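Local coordinates for BepE protein (Bartonella henselae str. Houston-1, PDB 4YK3) that serves as a VirB-translocated effector, the fragment here being its BID domain, which probably carries the signal for export through the type IV secretion system, at residues 39-44 and 57-62; 73-76 and 81-84; 85-90 and 96-101. All blocks are in the same frame, centred on the assembly; numbering follows the deposited sequence. Where two conformers were deposited one is given.

Contact 1 of 3, residues 39-44 and 57-62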
# COMPACT_ATOMS: atom_id res chain seq x y z
N GLN A 39 6.24 -0.52 3.50
CA GLN A 39 7.33 -1.42 3.14
C GLN A 39 6.84 -2.77 2.64
O GLN A 39 7.43 -3.37 1.74
CB GLN A 39 8.27 -1.62 4.32
CG GLN A 39 9.10 -0.39 4.64
CD GLN A 39 9.95 0.05 3.47
OE1 GLN A 39 10.95 -0.59 3.14
NE2 GLN A 39 9.56 1.15 2.83
N GLU A 40 5.75 -3.25 3.23
CA GLU A 40 5.15 -4.52 2.83
C GLU A 40 4.58 -4.46 1.42
O GLU A 40 4.77 -5.37 0.61
CB GLU A 40 4.04 -4.91 3.82
CG GLU A 40 3.65 -6.35 3.76
CD GLU A 40 4.67 -7.25 4.43
OE1 GLU A 40 5.44 -6.73 5.25
OE2 GLU A 40 4.69 -8.46 4.12
N VAL A 41 3.85 -3.38 1.14
CA VAL A 41 3.32 -3.14 -0.19
C VAL A 41 4.46 -3.13 -1.22
O VAL A 41 4.34 -3.74 -2.27
CB VAL A 41 2.51 -1.83 -0.23
CG1 VAL A 41 2.19 -1.41 -1.68
CG2 VAL A 41 1.21 -1.99 0.57
N MET A 42 5.57 -2.45 -0.91
CA MET A 42 6.66 -2.36 -1.89
C MET A 42 7.27 -3.73 -2.16
O MET A 42 7.65 -4.04 -3.29
CB MET A 42 7.75 -1.40 -1.43
CG MET A 42 7.28 0.04 -1.31
SD MET A 42 8.56 1.15 -0.71
CE MET A 42 9.83 0.93 -1.97
N HIS A 43 7.39 -4.54 -1.11
CA HIS A 43 7.94 -5.88 -1.27
C HIS A 43 7.09 -6.68 -2.25
O HIS A 43 7.60 -7.29 -3.19
CB HIS A 43 8.01 -6.60 0.08
CG HIS A 43 8.35 -8.05 -0.05
ND1 HIS A 43 9.65 -8.50 -0.22
CD2 HIS A 43 7.57 -9.16 -0.03
CE1 HIS A 43 9.65 -9.82 -0.30
NE2 HIS A 43 8.40 -10.24 -0.18
N TRP A 44 5.79 -6.67 -2.04
CA TRP A 44 4.93 -7.48 -2.88
C TRP A 44 4.74 -6.86 -4.26
O TRP A 44 4.46 -7.59 -5.22
CB TRP A 44 3.58 -7.74 -2.17
CG TRP A 44 3.75 -8.63 -0.96
CD1 TRP A 44 3.62 -8.26 0.34
CD2 TRP A 44 4.14 -10.02 -0.94
NE1 TRP A 44 3.89 -9.32 1.16
CE2 TRP A 44 4.21 -10.41 0.41
CE3 TRP A 44 4.43 -10.96 -1.94
CZ2 TRP A 44 4.56 -11.71 0.80
CZ3 TRP A 44 4.78 -12.25 -1.55
CH2 TRP A 44 4.83 -12.62 -0.19
N GLU A 57 4.08 6.33 -5.27
CA GLU A 57 3.43 7.62 -5.44
C GLU A 57 2.00 7.63 -4.91
O GLU A 57 1.60 8.53 -4.16
CB GLU A 57 3.45 8.02 -6.92
CG GLU A 57 2.96 9.41 -7.22
CD GLU A 57 3.35 9.86 -8.62
OE1 GLU A 57 2.93 9.20 -9.60
OE2 GLU A 57 4.09 10.85 -8.74
N LYS A 58 1.22 6.61 -5.28
CA LYS A 58 -0.17 6.54 -4.86
C LYS A 58 -0.30 6.34 -3.35
O LYS A 58 -1.25 6.81 -2.75
CB LYS A 58 -0.90 5.43 -5.60
CG LYS A 58 -1.17 5.75 -7.07
CD LYS A 58 -2.47 5.13 -7.57
CE LYS A 58 -2.75 5.52 -9.02
NZ LYS A 58 -4.11 5.10 -9.47
N MET A 59 0.65 5.64 -2.73
CA MET A 59 0.61 5.47 -1.29
C MET A 59 0.89 6.80 -0.60
O MET A 59 0.30 7.09 0.45
CB MET A 59 1.60 4.40 -0.83
CG MET A 59 1.08 2.98 -1.01
SD MET A 59 2.13 1.79 -0.17
CE MET A 59 3.65 1.89 -1.15
N GLN A 60 1.76 7.62 -1.18
CA GLN A 60 2.01 8.96 -0.66
C GLN A 60 0.75 9.79 -0.81
O GLN A 60 0.39 10.56 0.08
CB GLN A 60 3.18 9.64 -1.36
CG GLN A 60 4.55 9.07 -1.01
CD GLN A 60 4.86 9.18 0.47
OE1 GLN A 60 4.93 10.28 1.03
NE2 GLN A 60 5.03 8.03 1.13
N GLU A 61 0.06 9.62 -1.93
CA GLU A 61 -1.15 10.40 -2.18
C GLU A 61 -2.22 10.07 -1.17
O GLU A 61 -2.96 10.95 -0.72
CB GLU A 61 -1.65 10.16 -3.61
CG GLU A 61 -0.89 11.00 -4.63
CD GLU A 61 -1.07 10.53 -6.06
OE1 GLU A 61 -1.83 9.56 -6.29
OE2 GLU A 61 -0.44 11.13 -6.95
N VAL A 62 -2.29 8.80 -0.78
CA VAL A 62 -3.28 8.39 0.20
C VAL A 62 -3.02 9.05 1.56
O VAL A 62 -3.97 9.42 2.24
CB VAL A 62 -3.32 6.86 0.29
CG1 VAL A 62 -4.13 6.41 1.49
CG2 VAL A 62 -3.90 6.29 -1.00

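Contact 2 of 3, residues 73-76 and 81-84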
# COMPACT_ATOMS: atom_id res chain seq x y z
N SER A 73 -7.11 0.52 -2.96
CA SER A 73 -7.22 -0.89 -2.62
C SER A 73 -8.04 -1.67 -3.64
O SER A 73 -7.63 -2.75 -4.08
CB SER A 73 -7.82 -1.04 -1.23
OG SER A 73 -7.15 -2.06 -0.54
N ARG A 74 -9.21 -1.15 -4.02
CA ARG A 74 -10.07 -1.86 -4.94
C ARG A 74 -9.42 -1.94 -6.32
O ARG A 74 -9.44 -2.99 -6.95
CB ARG A 74 -11.45 -1.21 -5.02
N GLN A 75 -8.80 -0.85 -6.76
CA GLN A 75 -8.21 -0.83 -8.09
C GLN A 75 -7.17 -1.95 -8.23
O GLN A 75 -7.16 -2.69 -9.21
CB GLN A 75 -7.57 0.52 -8.41
CG GLN A 75 -6.84 0.52 -9.77
CD GLN A 75 -6.08 1.80 -10.08
OE1 GLN A 75 -6.03 2.73 -9.27
NE2 GLN A 75 -5.48 1.86 -11.28
N VAL A 76 -6.31 -2.09 -7.22
CA VAL A 76 -5.27 -3.10 -7.33
C VAL A 76 -5.88 -4.49 -7.22
O VAL A 76 -5.48 -5.39 -7.94
CB VAL A 76 -4.18 -2.87 -6.29
CG1 VAL A 76 -3.26 -4.09 -6.18
CG2 VAL A 76 -3.38 -1.64 -6.66
N THR A 81 -3.72 -5.18 -13.42
CA THR A 81 -2.92 -4.81 -14.58
C THR A 81 -3.17 -3.38 -15.06
O THR A 81 -2.51 -2.89 -15.97
CB THR A 81 -3.13 -5.78 -15.78
OG1 THR A 81 -4.49 -5.79 -16.18
CG2 THR A 81 -2.69 -7.20 -15.42
N SER A 82 -4.12 -2.69 -14.43
CA SER A 82 -4.33 -1.27 -14.70
C SER A 82 -3.20 -0.45 -14.10
O SER A 82 -3.05 0.71 -14.39
CB SER A 82 -5.66 -0.79 -14.13
OG SER A 82 -5.55 -0.67 -12.71
N VAL A 83 -2.41 -1.09 -13.26
CA VAL A 83 -1.35 -0.42 -12.53
C VAL A 83 0.01 -0.65 -13.21
O VAL A 83 0.81 0.26 -13.35
CB VAL A 83 -1.37 -0.91 -11.05
CG1 VAL A 83 -0.08 -0.67 -10.40
CG2 VAL A 83 -2.48 -0.21 -10.28
N HIS A 84 0.25 -1.88 -13.66
CA HIS A 84 1.56 -2.27 -14.17
C HIS A 84 1.38 -3.68 -14.72
O HIS A 84 0.43 -4.37 -14.34
CB HIS A 84 2.63 -2.24 -13.06
CG HIS A 84 4.03 -2.38 -13.54
ND1 HIS A 84 4.60 -3.60 -13.87
CD2 HIS A 84 5.01 -1.46 -13.73
CE1 HIS A 84 5.84 -3.41 -14.26
NE2 HIS A 84 6.12 -2.12 -14.19

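Contact 3 of 3, residues 85-90 and 96-101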
# COMPACT_ATOMS: atom_id res chain seq x y z
N LYS A 85 2.25 -4.12 -15.62
CA LYS A 85 2.16 -5.49 -16.11
C LYS A 85 2.67 -6.47 -15.03
O LYS A 85 3.50 -6.12 -14.17
CB LYS A 85 2.94 -5.69 -17.42
CG LYS A 85 4.39 -6.09 -17.27
CD LYS A 85 5.02 -6.50 -18.62
CE LYS A 85 6.38 -7.15 -18.41
NZ LYS A 85 6.31 -8.45 -17.62
N LEU A 86 2.13 -7.68 -15.07
CA LEU A 86 2.56 -8.74 -14.15
C LEU A 86 3.97 -9.15 -14.46
O LEU A 86 4.33 -9.26 -15.62
CB LEU A 86 1.64 -9.96 -14.26
CG LEU A 86 0.18 -9.62 -13.94
CD1 LEU A 86 -0.69 -10.86 -14.11
CD2 LEU A 86 0.12 -9.05 -12.52
N ALA A 87 4.78 -9.39 -13.44
CA ALA A 87 6.12 -9.91 -13.66
C ALA A 87 6.08 -11.23 -14.44
O ALA A 87 5.09 -11.96 -14.40
CB ALA A 87 6.85 -10.10 -12.35
N GLY A 88 7.17 -11.52 -15.13
CA GLY A 88 7.29 -12.73 -15.92
C GLY A 88 6.32 -12.81 -17.08
O GLY A 88 5.80 -11.80 -17.54
N ARG A 89 6.07 -14.03 -17.54
CA ARG A 89 5.31 -14.27 -18.76
C ARG A 89 4.45 -15.52 -18.63
O ARG A 89 4.83 -16.48 -17.95
CB ARG A 89 6.24 -14.44 -19.97
CG ARG A 89 6.90 -13.19 -20.53
CD ARG A 89 7.76 -13.57 -21.75
NE ARG A 89 8.26 -12.40 -22.45
CZ ARG A 89 9.47 -11.90 -22.25
NH1 ARG A 89 10.30 -12.47 -21.38
NH2 ARG A 89 9.87 -10.82 -22.92
N ASN A 90 3.29 -15.50 -19.29
CA ASN A 90 2.45 -16.68 -19.42
C ASN A 90 2.37 -17.04 -20.90
O ASN A 90 1.68 -16.39 -21.67
CB ASN A 90 1.05 -16.44 -18.85
CG ASN A 90 0.21 -17.70 -18.82
OD1 ASN A 90 0.51 -18.68 -19.51
ND2 ASN A 90 -0.85 -17.68 -18.04
N THR A 96 6.30 -18.68 -16.48
CA THR A 96 7.70 -18.64 -16.08
C THR A 96 7.73 -18.51 -14.57
O THR A 96 6.70 -18.23 -13.96
CB THR A 96 8.43 -17.48 -16.69
OG1 THR A 96 7.85 -16.26 -16.19
CG2 THR A 96 8.31 -17.53 -18.21
N ASN A 97 8.89 -18.68 -13.96
CA ASN A 97 8.98 -18.65 -12.51
C ASN A 97 8.51 -17.32 -11.94
O ASN A 97 7.79 -17.28 -10.96
CB ASN A 97 10.41 -18.95 -12.06
CG ASN A 97 10.67 -20.43 -11.92
OD1 ASN A 97 9.78 -21.20 -11.55
ND2 ASN A 97 11.89 -20.85 -12.23
N ALA A 98 8.94 -16.23 -12.56
CA ALA A 98 8.60 -14.89 -12.07
C ALA A 98 7.08 -14.69 -12.07
O ALA A 98 6.54 -14.05 -11.17
CB ALA A 98 9.28 -13.80 -12.91
N ARG A 99 6.40 -15.23 -13.08
CA ARG A 99 4.95 -15.11 -13.17
C ARG A 99 4.24 -15.97 -12.12
O ARG A 99 3.24 -15.56 -11.55
CB ARG A 99 4.45 -15.51 -14.56
CG ARG A 99 2.92 -15.59 -14.67
CD ARG A 99 2.30 -14.22 -14.42
NE ARG A 99 2.84 -13.21 -15.32
CZ ARG A 99 2.26 -12.81 -16.45
NH1 ARG A 99 2.84 -11.87 -17.20
NH2 ARG A 99 1.09 -13.33 -16.83
N ARG A 100 4.77 -17.16 -11.89
CA ARG A 100 4.20 -18.04 -10.90
C ARG A 100 4.31 -17.36 -9.53
O ARG A 100 3.36 -17.34 -8.76
CB ARG A 100 4.89 -19.41 -10.90
N GLN A 101 5.47 -16.77 -9.25
CA GLN A 101 5.62 -16.04 -8.00
C GLN A 101 4.72 -14.81 -7.94
O GLN A 101 4.17 -14.49 -6.90
CB GLN A 101 7.07 -15.63 -7.80
CG GLN A 101 8.00 -16.80 -7.73
CD GLN A 101 9.36 -16.39 -7.28
OE1 GLN A 101 9.51 -15.74 -6.24
NE2 GLN A 101 10.37 -16.75 -8.06

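Contact 1 of 3, residues 39-44 and 57-62
Val41 and Met59 reach toward each other between two helices and meet tip to tip. The sulfur of Met59 takes the leading position: SD lies 3.5 Å from CG1 of Val41 and 3.6 Å from its CB, so it sits against the branch point of the valine as well as against one methyl. Beyond the sulfur the chain folds over, with chi3 at -68°, and this bend brings CE beside Val41 CG1, 3.6 Å away. On the valine, CG1 stands anti to the backbone N (chi1 168°), which turns this methyl to the sulfur and the terminal methyl together, while CG2 is further from SD.

Met42 adds a looser touch, as its CG comes to 4.1 Å from Met59 CE, the two methionine chains crossing obliquely. The segments belong to helices 32-49 and 56-64 of the four-helix bundle of the BID domain, which is topped with a hook. With 9.1 Å between the CA atoms of Val41 and Met59, the backbones stay well apart; between these segments the contact is made by side chains, with no hydrogen bond. Ala112 and Leu113 of helix 97-129 also pack on Val41, and Tyr116 OH bonds to Met59 O.

Further round helix 32-49, Trp44 NE1 donates to Glu40 OE2 over 3.2 Å, meeting the anti side of the carboxylate and tilted from its plane. His43 CD2 lies 3.6 Å above one face of this indole, over its centre, and the ring of His108 also stacks with Trp44.

Contact 2 of 3, residues 73-76 and 81-84
Where helix 69-78 of the four-helix bundle gives way to a 3-10 turn, the chain doubles back and Ser82 and Val83 come to lie against Gln75 and Val76, in the last turns of the helix. The contact has a polar half and an apolar half, side by side. In the polar half, Gln75 NE2 donates to Ser82 OG over 2.9 Å in a nearly straight bond (165° at the hydrogen), and the oxygen lies close to the plane of the amide. Gln75 gets there by stretching out: CG is anti to the backbone N (chi1 175°) and the chain stays extended beyond it, carrying the amide away from the helix to the turn. Its other end is also engaged, since OE1 receives Lys58 NZ from helix 56-64, so the amide is gripped from both ends and its flip is settled. Ser82 OG bonds in addition to Asn79 O within the connecting turn, which leaves the hydroxyl to act as donor there and acceptor toward Gln75.

The apolar half is Val83 against Val76. A single methyl of each makes the touch, CG2 on both residues, at a relaxed separation of 4.0 Å. Their CA atoms are the nearest pair of the two segments, 7.0 Å apart. Behind them Val76 goes on inward to Leu109 and Leu113 of helix 97-129, and Tyr49 of helix 32-49 touches both valines, so the turn is packed onto the bundle. The same Val83 CG2 also lies over one face of the Gln75 amide, 3.8 Å from NE2.

Contact 3 of 3, residues 85-90 and 96-101
Arg99 reaches back from the first turn of helix 97-129 to grip the backbone of residues 86-88, beside the base of the antiparallel hairpin formed by strands 90-91 and 94-95. Its chain starts with CG anti to the backbone N and then bends twice, at chi2 (63°) and chi3 (56°), which curls the guanidinium back onto the loop. NE gives a short, nearly straight bond, 2.7 Å to Ala87 O, with that oxygen near the guanidinium plane. NH1 goes to Gly88 O at 3.0 Å, arriving above the carbonyl plane, and only weakly to Leu86 O. The flat group is also packed on both faces: Leu86 CB lies 3.4 Å above one, toward its rim, and Arg89 CA and Asn90 N lie over the opposite one. Bonds and packing together would fix its rotation.

Lys85 NZ also donates to Leu86 O, so two cationic side chains converge on this carbonyl and would probably polarise it. Ala87, bonded through its backbone to Val48, ties the loop to helix 32-49.

Nearer the hairpin, Thr96 stands at the N-cap position of the helix and pairs with Arg89 in two bonds. Thr96 N donates to Arg89 O at 3.0 Å, nearly along the C=O axis. Thr96 OG1, set between its own backbone N and carbonyl carbon (chi1 64°), accepts Arg89 N. Between these pairs the chain runs close to the helix at Gly88, which has a positive phi and presents its bare CA 3.8 Å from Ala98 CB and 3.6 Å from Thr96 OG1.

In the fold
The three contacts follow one another along the chain, each closing before the next opens. Contact 1 joins helices 32-49 and 56-64, its centre about 4 Å from the centre of the chain. Contact 2, at the end of helix 69-78, is about 12 Å from contact 1; contact 3, at the start of helix 97-129, is about 16 Å from contact 2 and about 21 Å from contact 1, centre to centre. Contacts 1 and 2 touch through Lys58 and Gln75, contacts 2 and 3 through Thr81 and Leu86. Together they join helices 32-49, 56-64 and 69-78, the loop and helix 97-129 into one continuous packing of the BID domain, from its buried middle to the hairpin.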